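Local coordinates for tryptophan synthase alpha chain (Aquifex aeolicus, PDB 2EKC), which probably catalyses the aldol cleavage of indoleglycerol phosphate to indole and glyceraldehyde 3-phosphate, within the last step of tryptophan biosynthesis, at residues R222-G225 with S226-G230; V231-G234 with S235-V238. All blocks are in the same frame, centred on the assembly; numbering follows the deposited sequence. Where two conformers were deposited one is given.

Interaction 1 (R222-G225 with S226-G230); sequences REIG and SFADG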
# COMPACT_ATOMS: atom_id res chain seq x y z
N ARG A 222 6.21 14.44 -8.01
CA ARG A 222 5.60 15.56 -8.73
C ARG A 222 5.10 15.11 -10.10
O ARG A 222 3.96 15.40 -10.48
CB ARG A 222 6.63 16.68 -8.89
CG ARG A 222 6.14 17.86 -9.72
CD ARG A 222 4.94 18.55 -9.09
NE ARG A 222 5.30 19.28 -7.87
CZ ARG A 222 4.41 19.85 -7.06
NH1 ARG A 222 3.11 19.77 -7.32
NH2 ARG A 222 4.82 20.50 -5.98
N GLU A 223 5.94 14.39 -10.84
CA GLU A 223 5.57 13.91 -12.17
C GLU A 223 4.40 12.92 -12.16
O GLU A 223 3.43 13.09 -12.91
CB GLU A 223 6.78 13.26 -12.85
CG GLU A 223 7.96 14.20 -13.00
CD GLU A 223 9.15 13.55 -13.68
OE1 GLU A 223 9.68 12.55 -13.13
OE2 GLU A 223 9.56 14.04 -14.75
N ILE A 224 4.48 11.89 -11.32
CA ILE A 224 3.40 10.91 -11.25
C ILE A 224 2.15 11.54 -10.65
O ILE A 224 1.04 11.28 -11.11
CB ILE A 224 3.81 9.70 -10.39
CG1 ILE A 224 5.02 9.02 -11.02
CG2 ILE A 224 2.64 8.73 -10.28
CD1 ILE A 224 5.62 7.93 -10.18
N GLY A 225 2.35 12.35 -9.62
CA GLY A 225 1.24 13.01 -8.97
C GLY A 225 0.50 13.97 -9.89
O GLY A 225 -0.62 14.38 -9.59
N SER A 226 1.12 14.32 -11.01
CA SER A 226 0.50 15.23 -11.96
C SER A 226 -0.67 14.56 -12.66
O SER A 226 -1.56 15.24 -13.18
CB SER A 226 1.51 15.71 -13.01
OG SER A 226 1.78 14.68 -13.95
N PHE A 227 -0.68 13.23 -12.69
CA PHE A 227 -1.77 12.51 -13.34
C PHE A 227 -2.46 11.45 -12.48
O PHE A 227 -3.54 10.97 -12.83
CB PHE A 227 -1.29 11.90 -14.68
CG PHE A 227 -0.23 10.84 -14.53
CD1 PHE A 227 -0.56 9.53 -14.22
CD2 PHE A 227 1.11 11.16 -14.74
CE1 PHE A 227 0.42 8.55 -14.12
CE2 PHE A 227 2.10 10.18 -14.64
CZ PHE A 227 1.75 8.88 -14.34
N ALA A 228 -1.86 11.08 -11.36
CA ALA A 228 -2.47 10.10 -10.46
C ALA A 228 -2.96 10.82 -9.21
O ALA A 228 -2.62 11.98 -8.98
CB ALA A 228 -1.45 9.03 -10.08
N ASP A 229 -3.77 10.14 -8.40
CA ASP A 229 -4.28 10.75 -7.18
C ASP A 229 -3.31 10.50 -6.03
O ASP A 229 -3.48 11.03 -4.93
CB ASP A 229 -5.65 10.17 -6.85
CG ASP A 229 -6.64 10.38 -7.98
OD1 ASP A 229 -6.91 11.55 -8.30
OD2 ASP A 229 -7.13 9.38 -8.55
N GLY A 230 -2.28 9.71 -6.31
CA GLY A 230 -1.28 9.42 -5.30
C GLY A 230 -0.15 8.57 -5.82
O GLY A 230 -0.23 7.98 -6.91
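Ile224 O takes two backbone N-H groups from the chain that turns away beyond it, Phe227 N at 3.0 Å and Ala228 N at 2.9 Å. The Ala228 donor comes almost in line with the carbonyl bond, whereas Phe227 N stands well above the carbonyl plane. The same oxygen lies 3.6 Å above the Phe227 ring, over its centre, because CG sits between the backbone N and the carbonyl carbon (chi1 64°) and folds the ring back over the preceding turn. Beside this oxygen, Ile224 CG2 meets Ala228 CB at 4.1 Å and Phe227 CZ at 4.2 Å. A methyl side chain suits position 228, since its CB already rests 3.5 Å from Ile224 O. This is the turn of a beta/alpha barrel that leads from helix 218-225 into the eighth strand, 230-233. The apolar side chains of Ile224 and Ala228 reach Val211 of strand 209-212, while Phe227 spreads over helix 192-204. Toward solvent the contact is looser and polar. Ser226 folds its hydroxyl back onto the chain, OG donating to Glu223 O over a short 2.5 Å, and Ser226 N adds only a weak bond to that oxygen; a small hydroxylic residue can thus fold back onto the carbonyl of the preceding turn. The long charged side chains of Glu223 and Arg222 are exposed and set out away from the turn.

Interaction 2 (V231-G234 with S235-V238); sequences VVVG and SALV
Gly234 O receives Val238 N at 2.9 Å in a nearly straight bond (168°), and Leu237 N joins it with a weak, bent one. Gly234 is the N-cap of helix 235-242, which follows the eighth strand of the barrel; in TrpA relatives the N-terminus of this short helix helps bind the substrate phosphate, and the same role is likely here. A water accepts from Gly234 N and, at 3.0 Å, from Ala236 N, occupying two donors at the helix start. Glycine suits the cap because, with the backbone as it runs here, a CB would clash with Ser235 N. Next to the polar turn, Val233 CG1, anti to the backbone N (chi1 -178°), reaches Leu237 CG at 3.8 Å and Ala236 CB at 4.1 Å. The Val233 and Leu237 side chains cross at about a right angle, and Leu237 also packs on helix 246-258 and on strand 18-24. Putting an alanine in place of Leu237 would remove CG and both methyls, and would probably open a gap beside Val233 CG1 and towards Leu252 and Val253. On another flank Val238, which packs against helix 62-73, brings its CG2 methyl to 3.3 Å from Gly234 O.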
# COMPACT_ATOMS: atom_id res chain seq x y z
N VAL A 231 0.93 8.51 -5.05
CA VAL A 231 2.09 7.72 -5.43
C VAL A 231 2.50 6.80 -4.29
O VAL A 231 2.36 7.14 -3.11
CB VAL A 231 3.29 8.61 -5.81
CG1 VAL A 231 2.90 9.54 -6.95
CG2 VAL A 231 3.73 9.42 -4.60
N VAL A 232 3.00 5.62 -4.65
CA VAL A 232 3.43 4.64 -3.67
C VAL A 232 4.95 4.55 -3.67
O VAL A 232 5.57 4.41 -4.73
CB VAL A 232 2.85 3.25 -4.01
CG1 VAL A 232 3.19 2.26 -2.91
CG2 VAL A 232 1.34 3.36 -4.20
N VAL A 233 5.54 4.67 -2.49
CA VAL A 233 6.99 4.59 -2.33
C VAL A 233 7.27 3.47 -1.34
O VAL A 233 6.66 3.42 -0.27
CB VAL A 233 7.56 5.91 -1.77
CG1 VAL A 233 9.08 5.83 -1.67
CG2 VAL A 233 7.14 7.07 -2.67
N GLY A 234 8.19 2.58 -1.69
CA GLY A 234 8.51 1.47 -0.81
C GLY A 234 9.99 1.15 -0.71
O GLY A 234 10.60 1.36 0.34
N SER A 235 10.59 0.67 -1.80
CA SER A 235 12.00 0.31 -1.78
C SER A 235 12.91 1.40 -1.24
O SER A 235 13.80 1.12 -0.44
CB SER A 235 12.47 -0.13 -3.17
OG SER A 235 12.27 0.90 -4.13
N ALA A 236 12.69 2.64 -1.66
CA ALA A 236 13.53 3.75 -1.19
C ALA A 236 13.46 3.91 0.32
O ALA A 236 14.45 4.26 0.97
CB ALA A 236 13.12 5.05 -1.88
N LEU A 237 12.28 3.68 0.90
CA LEU A 237 12.12 3.80 2.34
C LEU A 237 12.78 2.63 3.05
O LEU A 237 13.48 2.81 4.05
CB LEU A 237 10.63 3.86 2.71
CG LEU A 237 9.76 4.90 1.99
CD1 LEU A 237 8.36 4.83 2.55
CD2 LEU A 237 10.34 6.31 2.17
N VAL A 238 12.56 1.43 2.52
CA VAL A 238 13.10 0.21 3.10
C VAL A 238 14.63 0.24 3.18
O VAL A 238 15.22 -0.17 4.19
CB VAL A 238 12.63 -1.03 2.29
CG1 VAL A 238 13.34 -2.28 2.75
CG2 VAL A 238 11.13 -1.18 2.45
O HOH W 1 10.60 3.30 -3.74

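Overall arrangement
Strand 230-233 ties the two contacts together: interaction 1 is the turn that leads into it, interaction 2 the turn that leads out into helix 235-242. Their centres are 15 Å apart, yet they touch where Val231 CG1 packs 3.4 Å from Ile224 CG2. Interaction 1 lies farther from the middle of the chain and pairs a buried apolar side with charged and hydroxylic residues in solvent, all at the end of the barrel where the strand begins. Interaction 2 is more central, with smaller, mainly aliphatic residues, and its glycine comes near the predicted proton acceptors Glu49 and Asp60. Carbonyls accept paired N-H groups in both, but only interaction 2 starts a helix.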